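Local atomic coordinates of Nrps/pks (Streptomyces albus, PDB entry 4OPE), a protein that probably catalyses decarboxylative condensation of acyl chains as ketosynthase domain KS7 of OzmH, in oxazolomycin biosynthesis. Residues A[535-538]-A[542-545]; A[505-510]-A[521-526]; A[133-138]-A[578-583]; A[44-49]-A[67-72]. All blocks are in the same frame, centred on the assembly; numbering follows the deposited sequence.

Interaction 1: residues A[535-538]-A[542-545]; sequences PATG and PELA
T537 and E543 meet through a hydroxyl and a carboxylate: T537 OG1 donates to E543 OE2 at 2.5 Å, using the anti lone pair of that oxygen. The side chains cross at about a right angle. E543 reaches the loop because its chain is extended beyond CG (chi2 180°), which carries the carboxylate away from the helix. The backbone of G538 lies beside the same oxygen, G538 N being 3.0 Å from E543 OE2, but the angle is too poor for a hydrogen bond. A second polar link runs through a water. It accepts from T537 N at 3.1 Å and donates to E543 O at 2.8 Å, so T537 and E543 are tied by both side chain and backbone. The apolar share is small. L544 CD2 swings back toward the loop and comes within 3.8 Å of A536 CB and 3.6 Å of G538 O, although L544 sets out in the other direction. Further out, E543 OE1 is hydrogen-bonded to T540 OG1, so each carboxylate oxygen has a hydroxyl partner, which probably limits its rotation. P535 O is weakly bonded to R550 NH2, while A545 packs on A499 and V501 of strand 496-502. The contact closes the loop leading into helix 541-550, which covers a three-stranded antiparallel sheet in an alpha-beta subdomain consistent with the linker domain that follows modular ketosynthases.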
loop_
_atom_site.group_PDB
_atom_site.type_symbol
_atom_site.label_atom_id
_atom_site.label_comp_id
_atom_site.label_asym_id
_atom_site.label_seq_id
_atom_site.Cartn_x
_atom_site.Cartn_y
_atom_site.Cartn_z
ATOM N N PRO A 535 -16.644 -6.022 -42.833
ATOM C CA PRO A 535 -15.212 -6.279 -42.706
ATOM C C PRO A 535 -14.473 -6.195 -44.067
ATOM O O PRO A 535 -15.090 -6.026 -45.110
ATOM C CB PRO A 535 -15.159 -7.714 -42.127
ATOM C CG PRO A 535 -16.468 -8.354 -42.549
ATOM C CD PRO A 535 -17.474 -7.227 -42.616
ATOM N N ALA A 536 -13.167 -6.365 -44.039
ATOM C CA ALA A 536 -12.371 -6.267 -45.213
ATOM C C ALA A 536 -12.732 -7.365 -46.180
ATOM O O ALA A 536 -12.994 -8.477 -45.760
ATOM C CB ALA A 536 -10.889 -6.344 -44.865
ATOM N N THR A 537 -12.702 -7.027 -47.475
ATOM C CA THR A 537 -13.019 -7.943 -48.542
ATOM C C THR A 537 -11.822 -8.781 -48.941
ATOM O O THR A 537 -11.953 -9.677 -49.778
ATOM C CB THR A 537 -13.579 -7.192 -49.785
ATOM O OG1 THR A 537 -12.632 -6.219 -50.312
ATOM C CG2 THR A 537 -14.859 -6.526 -49.433
ATOM N N GLY A 538 -10.667 -8.482 -48.346
ATOM C CA GLY A 538 -9.426 -9.218 -48.573
ATOM C C GLY A 538 -8.303 -8.530 -47.804
ATOM O O GLY A 538 -8.535 -7.535 -47.127
ATOM N N PRO A 542 -5.425 -1.389 -49.461
ATOM C CA PRO A 542 -6.626 -0.590 -49.796
ATOM C C PRO A 542 -7.904 -1.189 -49.217
ATOM O O PRO A 542 -8.797 -0.468 -48.744
ATOM C CB PRO A 542 -6.694 -0.650 -51.317
ATOM C CG PRO A 542 -5.364 -1.132 -51.774
ATOM C CD PRO A 542 -4.725 -1.890 -50.652
ATOM N N GLU A 543 -7.985 -2.510 -49.258
ATOM C CA GLU A 543 -9.131 -3.221 -48.687
ATOM C C GLU A 543 -9.192 -3.058 -47.201
ATOM O O GLU A 543 -10.261 -2.868 -46.653
ATOM C CB GLU A 543 -9.086 -4.721 -49.040
ATOM C CG GLU A 543 -9.345 -5.000 -50.501
ATOM C CD GLU A 543 -9.283 -6.479 -50.822
ATOM O OE1 GLU A 543 -8.145 -7.011 -50.932
ATOM O OE2 GLU A 543 -10.387 -7.088 -51.022
ATOM N N LEU A 544 -8.033 -3.142 -46.572
ATOM C CA LEU A 544 -7.878 -2.941 -45.128
ATOM C C LEU A 544 -8.182 -1.528 -44.730
ATOM O O LEU A 544 -8.962 -1.290 -43.808
ATOM C CB LEU A 544 -6.465 -3.311 -44.672
ATOM C CG LEU A 544 -6.093 -4.797 -44.927
ATOM C CD1 LEU A 544 -4.715 -5.141 -44.383
ATOM C CD2 LEU A 544 -7.132 -5.722 -44.335
ATOM N N ALA A 545 -7.587 -0.597 -45.448
ATOM C CA ALA A 545 -7.897 0.800 -45.285
ATOM C C ALA A 545 -9.378 1.071 -45.350
ATOM O O ALA A 545 -9.921 1.731 -44.507
ATOM C CB ALA A 545 -7.183 1.602 -46.350
HETATM O O HOH W 1 -12.670 -3.959 -47.502
#

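Interaction 2: residues A[505-510]-A[521-526]; sequences VDDLAD and SPRVLT
R523 reaches both the backbone carbonyl and the carboxylate of D507, so a single guanidinium grips a helix residue at two different oxygens. R523 NH1 donates to D507 O at 3.1 Å with an N-H...O angle of 141°. That donor stands above the carbonyl plane, 43° out of it, not on a lone pair. R523 NH2 adds a weak bond to D507 O at 3.2 Å. The salt bridge joins R523 NH2 and D507 OD1; its modelled length, 2.5 Å, is doubtful and the bond strongly bent, and carboxylate and guanidinium planes 61° apart make this no flat two-pronged pairing. D507 can offer its O and OD1 to one group because CG sits between the backbone N and the carbonyl carbon. R523 springs from a type I turn, S521 to V524, in which R523 N donates to S521 OG, an ST turn, although S521 is poorly ordered. That turn leads into strand 524-528, an outer strand of the sheet containing strand 496-502. R523 NH2 also bonds V501 O, and D507 OD2 bonds T504 OG1. The ion pair implies a charge-assisted clasp between helix 505-516 and the sheet, in which the arginine would probably polarise the D507 carbonyl and favour an ionised carboxylate.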
loop_
_atom_site.group_PDB
_atom_site.type_symbol
_atom_site.label_atom_id
_atom_site.label_comp_id
_atom_site.label_asym_id
_atom_site.label_seq_id
_atom_site.Cartn_x
_atom_site.Cartn_y
_atom_site.Cartn_z
ATOM N N VAL A 505 7.789 5.427 -44.683
ATOM C CA VAL A 505 7.576 6.438 -43.697
ATOM C C VAL A 505 7.446 7.854 -44.288
ATOM O O VAL A 505 6.557 8.598 -43.908
ATOM C CB VAL A 505 8.709 6.311 -42.702
ATOM C CG1 VAL A 505 8.882 7.582 -41.949
ATOM C CG2 VAL A 505 8.415 5.155 -41.774
ATOM N N ASP A 506 8.306 8.225 -45.216
ATOM C CA ASP A 506 8.249 9.581 -45.782
ATOM C C ASP A 506 6.944 9.782 -46.523
ATOM O O ASP A 506 6.296 10.851 -46.436
ATOM C CB ASP A 506 9.337 9.815 -46.809
ATOM C CG ASP A 506 10.685 9.938 -46.221
ATOM O OD1 ASP A 506 10.802 9.755 -44.989
ATOM O OD2 ASP A 506 11.636 10.216 -47.017
ATOM N N ASP A 507 6.560 8.772 -47.289
ATOM C CA ASP A 507 5.365 8.973 -48.052
ATOM C C ASP A 507 4.145 8.936 -47.173
ATOM O O ASP A 507 3.179 9.567 -47.493
ATOM C CB ASP A 507 5.298 8.111 -49.342
ATOM C CG ASP A 507 4.912 6.688 -49.104
ATOM O OD1 ASP A 507 3.759 6.450 -48.694
ATOM O OD2 ASP A 507 5.752 5.803 -49.419
ATOM N N LEU A 508 4.207 8.257 -46.038
ATOM C CA LEU A 508 3.133 8.343 -45.039
ATOM C C LEU A 508 3.047 9.754 -44.430
ATOM O O LEU A 508 1.962 10.356 -44.408
ATOM C CB LEU A 508 3.375 7.337 -43.940
ATOM C CG LEU A 508 2.413 7.330 -42.746
ATOM C CD1 LEU A 508 0.994 7.112 -43.203
ATOM C CD2 LEU A 508 2.842 6.225 -41.796
ATOM N N ALA A 509 4.176 10.286 -43.958
ATOM C CA ALA A 509 4.195 11.655 -43.455
ATOM C C ALA A 509 3.640 12.650 -44.477
ATOM O O ALA A 509 2.830 13.494 -44.146
ATOM C CB ALA A 509 5.607 12.048 -43.056
ATOM N N ASP A 510 4.091 12.557 -45.720
ATOM C CA ASP A 510 3.551 13.364 -46.795
ATOM C C ASP A 510 2.017 13.338 -46.820
ATOM O O ASP A 510 1.359 14.383 -46.963
ATOM C CB ASP A 510 4.021 12.795 -48.138
ATOM C CG ASP A 510 5.487 13.112 -48.458
ATOM O OD1 ASP A 510 6.083 14.024 -47.845
ATOM O OD2 ASP A 510 6.042 12.439 -49.365
ATOM N N SER A 521 -5.701 13.862 -49.671
ATOM C CA SER A 521 -5.053 12.986 -50.613
ATOM C C SER A 521 -6.057 11.986 -51.090
ATOM O O SER A 521 -6.880 11.546 -50.313
ATOM C CB SER A 521 -3.907 12.255 -49.906
ATOM O OG SER A 521 -3.380 11.206 -50.693
ATOM N N PRO A 522 -5.996 11.600 -52.363
ATOM C CA PRO A 522 -6.613 10.303 -52.684
ATOM C C PRO A 522 -6.188 9.149 -51.748
ATOM O O PRO A 522 -6.942 8.181 -51.581
ATOM C CB PRO A 522 -6.092 10.007 -54.110
ATOM C CG PRO A 522 -4.953 10.962 -54.327
ATOM C CD PRO A 522 -5.327 12.187 -53.535
ATOM N N ARG A 523 -4.990 9.238 -51.170
ATOM C CA ARG A 523 -4.499 8.198 -50.281
ATOM C C ARG A 523 -5.046 8.229 -48.852
ATOM O O ARG A 523 -4.920 7.230 -48.177
ATOM C CB ARG A 523 -2.984 8.196 -50.205
ATOM C CG ARG A 523 -2.307 7.972 -51.526
ATOM C CD ARG A 523 -0.894 8.511 -51.461
ATOM N NE ARG A 523 -0.160 7.731 -50.488
ATOM C CZ ARG A 523 0.924 8.122 -49.845
ATOM N NH1 ARG A 523 1.477 9.306 -50.070
ATOM N NH2 ARG A 523 1.453 7.293 -48.957
ATOM N N VAL A 524 -5.667 9.323 -48.417
ATOM C CA VAL A 524 -6.219 9.403 -47.079
ATOM C C VAL A 524 -7.732 9.203 -47.011
ATOM O O VAL A 524 -8.476 9.959 -47.613
ATOM C CB VAL A 524 -5.900 10.758 -46.462
ATOM C CG1 VAL A 524 -6.456 10.817 -45.072
ATOM C CG2 VAL A 524 -4.399 10.958 -46.400
ATOM N N LEU A 525 -8.195 8.205 -46.264
ATOM C CA LEU A 525 -9.627 7.999 -46.097
ATOM C C LEU A 525 -10.038 8.343 -44.662
ATOM O O LEU A 525 -9.286 8.138 -43.744
ATOM C CB LEU A 525 -10.004 6.556 -46.380
ATOM C CG LEU A 525 -9.398 5.868 -47.606
ATOM C CD1 LEU A 525 -9.770 4.382 -47.648
ATOM C CD2 LEU A 525 -9.825 6.568 -48.881
ATOM N N THR A 526 -11.241 8.860 -44.477
ATOM C CA THR A 526 -11.706 9.186 -43.165
ATOM C C THR A 526 -13.144 8.754 -43.025
ATOM O O THR A 526 -13.866 8.686 -43.994
ATOM C CB THR A 526 -11.623 10.696 -42.827
ATOM O OG1 THR A 526 -12.591 11.397 -43.595
ATOM C CG2 THR A 526 -10.263 11.268 -43.106
#

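Interaction 3: residues A[133-138]-A[578-583]; sequences QLYGVE and PAADAV
The Y135 ring carries A580 on one face: A580 CB stands 3.7 Å from the ring centroid and only 7° off the normal, a CH-pi contact centred over the ring. The distances confirm that the methyl is not displaced to one rim, since A580 CB is 3.8 Å from Y135 CG and 4.1 Å from Y135 CZ. V583 approaches the phenol end obliquely, its CG2 being 4.1 Å from Y135 CE1. The ring of H208 also meets Y135, with planes at about 35°. In fold terms this is the C-terminal tail of the chain returning to the ketosynthase body, consistent with the linkers that wrap back onto the ketosynthase in modular polyketide synthases. The tail does so as a short 3-10 segment that ends at V583, whose compact turns put A579, A580 and V583 against residues 135 and 136; D581 N donates to P578 O, closing one turn. On the body side, a type II turn from L134 to V137 presents the tyrosine, and G136, with phi at 74°, takes the N-cap position of helix 137-141. G136 is touched more lightly, G136 CA lying 4.4 Å from A579 CB. L134 packs on L134 of the second subunit, so this turn has the tail at one residue and the dimer interface at the next. The buried hydroxyl of Y135 is satisfied by S207 O. CG of Y135 is anti to its carbonyl carbon, and from there the ring extends until Y135 OH comes 3.6 Å from V583 CG2.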
loop_
_atom_site.group_PDB
_atom_site.type_symbol
_atom_site.label_atom_id
_atom_site.label_comp_id
_atom_site.label_asym_id
_atom_site.label_seq_id
_atom_site.Cartn_x
_atom_site.Cartn_y
_atom_site.Cartn_z
ATOM N N GLN A 133 -6.289 16.964 -1.154
ATOM C CA GLN A 133 -7.416 16.972 -0.224
ATOM C C GLN A 133 -7.406 18.123 0.765
ATOM O O GLN A 133 -8.418 18.379 1.387
ATOM C CB GLN A 133 -7.513 15.657 0.539
ATOM C CG GLN A 133 -6.661 15.605 1.775
ATOM C CD GLN A 133 -6.504 14.195 2.291
ATOM O OE1 GLN A 133 -7.470 13.559 2.762
ATOM N NE2 GLN A 133 -5.264 13.702 2.251
ATOM N N LEU A 134 -6.280 18.807 0.940
ATOM C CA LEU A 134 -6.265 19.995 1.808
ATOM C C LEU A 134 -7.091 21.138 1.258
ATOM O O LEU A 134 -7.634 21.909 2.011
ATOM C CB LEU A 134 -4.874 20.533 1.992
ATOM C CG LEU A 134 -3.810 19.573 2.514
ATOM C CD1 LEU A 134 -2.522 20.405 2.637
ATOM C CD2 LEU A 134 -4.173 18.821 3.803
ATOM N N TYR A 135 -7.136 21.287 -0.057
ATOM C CA TYR A 135 -7.961 22.319 -0.655
ATOM C C TYR A 135 -9.460 22.118 -0.413
ATOM O O TYR A 135 -9.991 20.985 -0.462
ATOM C CB TYR A 135 -7.749 22.414 -2.157
ATOM C CG TYR A 135 -6.376 22.869 -2.563
ATOM C CD1 TYR A 135 -5.850 24.051 -2.069
ATOM C CD2 TYR A 135 -5.597 22.104 -3.467
ATOM C CE1 TYR A 135 -4.597 24.488 -2.447
ATOM C CE2 TYR A 135 -4.328 22.521 -3.841
ATOM C CZ TYR A 135 -3.826 23.717 -3.333
ATOM O OH TYR A 135 -2.569 24.169 -3.712
ATOM N N GLY A 136 -10.133 23.256 -0.181
ATOM C CA GLY A 136 -11.592 23.296 -0.080
ATOM C C GLY A 136 -12.153 22.731 1.210
ATOM O O GLY A 136 -13.358 22.497 1.297
ATOM N N VAL A 137 -11.302 22.543 2.217
ATOM C CA VAL A 137 -11.781 22.034 3.503
ATOM C C VAL A 137 -12.674 23.028 4.287
ATOM O O VAL A 137 -13.634 22.607 4.899
ATOM C CB VAL A 137 -10.639 21.552 4.424
ATOM C CG1 VAL A 137 -11.233 21.007 5.721
ATOM C CG2 VAL A 137 -9.812 20.477 3.733
ATOM N N GLU A 138 -12.341 24.314 4.273
ATOM C CA GLU A 138 -13.160 25.346 4.924
ATOM C C GLU A 138 -14.588 25.399 4.325
ATOM O O GLU A 138 -15.598 25.252 5.028
ATOM C CB GLU A 138 -12.459 26.711 4.786
ATOM C CG GLU A 138 -12.570 27.630 5.999
ATOM C CD GLU A 138 -12.326 26.911 7.336
ATOM O OE1 GLU A 138 -13.283 26.871 8.167
ATOM O OE2 GLU A 138 -11.202 26.362 7.548
ATOM N N PRO A 578 -11.918 25.514 -7.843
ATOM C CA PRO A 578 -11.796 26.983 -7.897
ATOM C C PRO A 578 -11.280 27.556 -6.601
ATOM O O PRO A 578 -10.541 28.548 -6.616
ATOM C CB PRO A 578 -13.219 27.428 -8.150
ATOM C CG PRO A 578 -13.793 26.295 -8.946
ATOM C CD PRO A 578 -13.268 25.076 -8.237
ATOM N N ALA A 579 -11.648 26.904 -5.494
ATOM C CA ALA A 579 -11.139 27.268 -4.159
ATOM C C ALA A 579 -9.600 27.148 -4.003
ATOM O O ALA A 579 -9.008 27.784 -3.115
ATOM C CB ALA A 579 -11.838 26.448 -3.104
ATOM N N ALA A 580 -8.953 26.345 -4.853
ATOM C CA ALA A 580 -7.491 26.231 -4.794
ATOM C C ALA A 580 -6.764 27.489 -5.229
ATOM O O ALA A 580 -5.572 27.611 -4.983
ATOM C CB ALA A 580 -6.997 25.060 -5.622
ATOM N N ASP A 581 -7.473 28.420 -5.856
ATOM C CA ASP A 581 -6.874 29.670 -6.295
ATOM C C ASP A 581 -6.544 30.624 -5.139
ATOM O O ASP A 581 -5.848 31.616 -5.340
ATOM C CB ASP A 581 -7.783 30.324 -7.336
ATOM C CG ASP A 581 -8.135 29.357 -8.480
ATOM O OD1 ASP A 581 -7.297 28.461 -8.791
ATOM O OD2 ASP A 581 -9.253 29.469 -9.036
ATOM N N ALA A 582 -7.008 30.307 -3.928
ATOM C CA ALA A 582 -6.606 31.035 -2.713
ATOM C C ALA A 582 -5.079 31.243 -2.577
ATOM O O ALA A 582 -4.636 32.344 -2.247
ATOM C CB ALA A 582 -7.159 30.327 -1.467
ATOM N N VAL A 583 -4.295 30.194 -2.862
ATOM C CA VAL A 583 -2.844 30.175 -2.590
ATOM C C VAL A 583 -2.025 30.910 -3.654
ATOM O O VAL A 583 -0.816 31.041 -3.539
ATOM C CB VAL A 583 -2.282 28.727 -2.322
ATOM C CG1 VAL A 583 -2.966 28.098 -1.108
ATOM C CG2 VAL A 583 -2.394 27.790 -3.543
#

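Interaction 4: residues A[44-49]-A[67-72]; sequences DRWDHG and GGWLSD
R45 and W69 form the tightly packed side of the contact. W69 CE3 sits over one face of the R45 guanidinium, offset toward its rim and 3.8 Å from R45 CZ, while the side chains slide past each other in opposite directions. The indole is steeply inclined to the guanidinium, so the pair is not a flat stack. A bend at chi2 (-66°) turns the arginine chain toward L70, where R45 NH1 donates to L70 O at 3.3 Å. This bond lies in the carbonyl plane, on a lone pair, and nearly in the guanidinium plane. E241 OE2 makes a salt bridge with R45 NH1 and accepts from L70 N, bracing both partners of that bond. Both segments belong to the N-terminal half of the thiolase-type ketosynthase fold, one in the loop before strand 66-67, the other running from its end. W46 is held more lightly to W69, in an offset edge-to-face pair: the W69 edge is directed at the W46 face, with centroids 6.0 Å apart and planes at 79°. Their only close approach is W46 CH2 to W69 CH2, 4.0 Å. The W46 indole is fixed instead by W46 NE1 donating to H48 ND1 at 3.0 Å and 168°, in the plane of both rings. On the looser, solvent-facing side D44 and S71 are exposed, and D44 OD2 comes no nearer to D72 OD1 than 6.1 Å.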
loop_
_atom_site.group_PDB
_atom_site.type_symbol
_atom_site.label_atom_id
_atom_site.label_comp_id
_atom_site.label_asym_id
_atom_site.label_seq_id
_atom_site.Cartn_x
_atom_site.Cartn_y
_atom_site.Cartn_z
ATOM N N ASP A 44 1.578 29.722 -11.571
ATOM C CA ASP A 44 0.234 29.139 -11.664
ATOM C C ASP A 44 -0.094 28.019 -10.655
ATOM O O ASP A 44 -1.231 27.526 -10.638
ATOM C CB ASP A 44 -0.138 28.751 -13.104
ATOM C CG ASP A 44 0.757 27.717 -13.708
ATOM O OD1 ASP A 44 1.768 27.307 -13.105
ATOM O OD2 ASP A 44 0.441 27.314 -14.839
ATOM N N ARG A 45 0.868 27.655 -9.804
ATOM C CA ARG A 45 0.635 26.674 -8.759
ATOM C C ARG A 45 0.298 27.362 -7.462
ATOM O O ARG A 45 -0.702 27.067 -6.839
ATOM C CB ARG A 45 1.883 25.810 -8.513
ATOM C CG ARG A 45 2.387 25.041 -9.700
ATOM C CD ARG A 45 1.416 23.971 -10.150
ATOM N NE ARG A 45 2.148 23.070 -11.036
ATOM C CZ ARG A 45 2.544 21.841 -10.724
ATOM N NH1 ARG A 45 3.217 21.147 -11.632
ATOM N NH2 ARG A 45 2.261 21.299 -9.539
ATOM N N TRP A 46 1.188 28.242 -7.022
ATOM C CA TRP A 46 0.933 29.045 -5.840
ATOM C C TRP A 46 1.957 30.158 -5.793
ATOM O O TRP A 46 2.968 30.120 -6.514
ATOM C CB TRP A 46 0.937 28.217 -4.540
ATOM C CG TRP A 46 2.258 27.626 -4.160
ATOM C CD1 TRP A 46 3.310 28.271 -3.601
ATOM C CD2 TRP A 46 2.648 26.258 -4.278
ATOM N NE1 TRP A 46 4.350 27.398 -3.387
ATOM C CE2 TRP A 46 3.966 26.152 -3.777
ATOM C CE3 TRP A 46 2.016 25.109 -4.756
ATOM C CZ2 TRP A 46 4.665 24.950 -3.746
ATOM C CZ3 TRP A 46 2.702 23.913 -4.698
ATOM C CH2 TRP A 46 4.015 23.847 -4.219
ATOM N N ASP A 47 1.643 31.157 -4.970
ATOM C CA ASP A 47 2.457 32.328 -4.782
ATOM C C ASP A 47 3.432 31.934 -3.703
ATOM O O ASP A 47 3.087 31.852 -2.522
ATOM C CB ASP A 47 1.568 33.505 -4.349
ATOM C CG ASP A 47 2.360 34.783 -3.993
ATOM O OD1 ASP A 47 3.571 34.889 -4.309
ATOM O OD2 ASP A 47 1.735 35.693 -3.383
ATOM N N HIS A 48 4.654 31.649 -4.114
ATOM C CA HIS A 48 5.652 31.219 -3.171
ATOM C C HIS A 48 6.177 32.381 -2.314
ATOM O O HIS A 48 6.752 32.141 -1.250
ATOM C CB HIS A 48 6.795 30.504 -3.876
ATOM C CG HIS A 48 7.536 29.571 -2.979
ATOM N ND1 HIS A 48 6.932 28.492 -2.385
ATOM C CD2 HIS A 48 8.818 29.562 -2.552
ATOM C CE1 HIS A 48 7.811 27.848 -1.635
ATOM N NE2 HIS A 48 8.967 28.478 -1.719
ATOM N N GLY A 49 5.980 33.620 -2.764
ATOM C CA GLY A 49 6.244 34.802 -1.926
ATOM C C GLY A 49 5.641 34.691 -0.529
ATOM O O GLY A 49 6.324 34.920 0.451
ATOM N N GLY A 67 11.652 23.166 -7.718
ATOM C CA GLY A 67 11.207 21.793 -7.847
ATOM C C GLY A 67 11.319 21.242 -9.247
ATOM O O GLY A 67 11.645 21.976 -10.199
ATOM N N GLY A 68 11.050 19.937 -9.372
ATOM C CA GLY A 68 10.800 19.312 -10.682
ATOM C C GLY A 68 9.329 19.319 -10.979
ATOM O O GLY A 68 8.582 18.614 -10.328
ATOM N N TRP A 69 8.892 20.125 -11.938
ATOM C CA TRP A 69 7.461 20.352 -12.154
ATOM C C TRP A 69 7.004 19.664 -13.390
ATOM O O TRP A 69 7.703 19.704 -14.382
ATOM C CB TRP A 69 7.170 21.837 -12.293
ATOM C CG TRP A 69 7.708 22.562 -11.141
ATOM C CD1 TRP A 69 8.868 23.246 -11.087
ATOM C CD2 TRP A 69 7.165 22.592 -9.829
ATOM N NE1 TRP A 69 9.059 23.742 -9.842
ATOM C CE2 TRP A 69 8.019 23.353 -9.047
ATOM C CE3 TRP A 69 6.007 22.080 -9.249
ATOM C CZ2 TRP A 69 7.784 23.585 -7.710
ATOM C CZ3 TRP A 69 5.758 22.339 -7.932
ATOM C CH2 TRP A 69 6.648 23.060 -7.174
ATOM N N LEU A 70 5.843 19.010 -13.340
ATOM C CA LEU A 70 5.219 18.546 -14.559
ATOM C C LEU A 70 4.734 19.755 -15.296
ATOM O O LEU A 70 4.306 20.706 -14.693
ATOM C CB LEU A 70 4.050 17.628 -14.259
ATOM C CG LEU A 70 4.416 16.244 -13.746
ATOM C CD1 LEU A 70 3.194 15.362 -13.726
ATOM C CD2 LEU A 70 5.461 15.599 -14.620
ATOM N N SER A 71 4.769 19.713 -16.613
ATOM C CA SER A 71 4.377 20.880 -17.411
ATOM C C SER A 71 2.946 21.352 -17.125
ATOM O O SER A 71 2.667 22.568 -17.167
ATOM C CB SER A 71 4.596 20.636 -18.918
ATOM O OG SER A 71 3.563 19.842 -19.459
ATOM N N ASP A 72 2.048 20.418 -16.827
ATOM C CA ASP A 72 0.688 20.805 -16.544
ATOM C C ASP A 72 -0.103 19.726 -15.842
ATOM O O ASP A 72 -0.495 18.758 -16.482
ATOM C CB ASP A 72 0.002 21.151 -17.845
ATOM C CG ASP A 72 -1.494 21.435 -17.674
ATOM O OD1 ASP A 72 -1.951 22.060 -16.650
ATOM O OD2 ASP A 72 -2.206 21.031 -18.626
#

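How the interactions relate
Interactions 3 and 4 are buried contacts at the ketosynthase body, one with the C-terminal tail, in which aromatic rings are met by a methyl group or a guanidinium; interaction 1 is at the surface and interaction 2 partly buried, and both rely on carboxylates in the smaller alpha-beta subdomain. Interaction 2 includes an outer strand of that subdomain's sheet, the helix of interaction 1 packs on the same sheet, and they touch where A545 CB lies 4.0 Å from L525 CD1. V583 O probably accepts a hydrogen bond from D47 N at 2.8 Å, joining interactions 3 and 4. The pairs lie far apart, interactions 2 and 4 about 25 Å between nearest atoms. Interaction 3 encloses 1 and 2 in sequence.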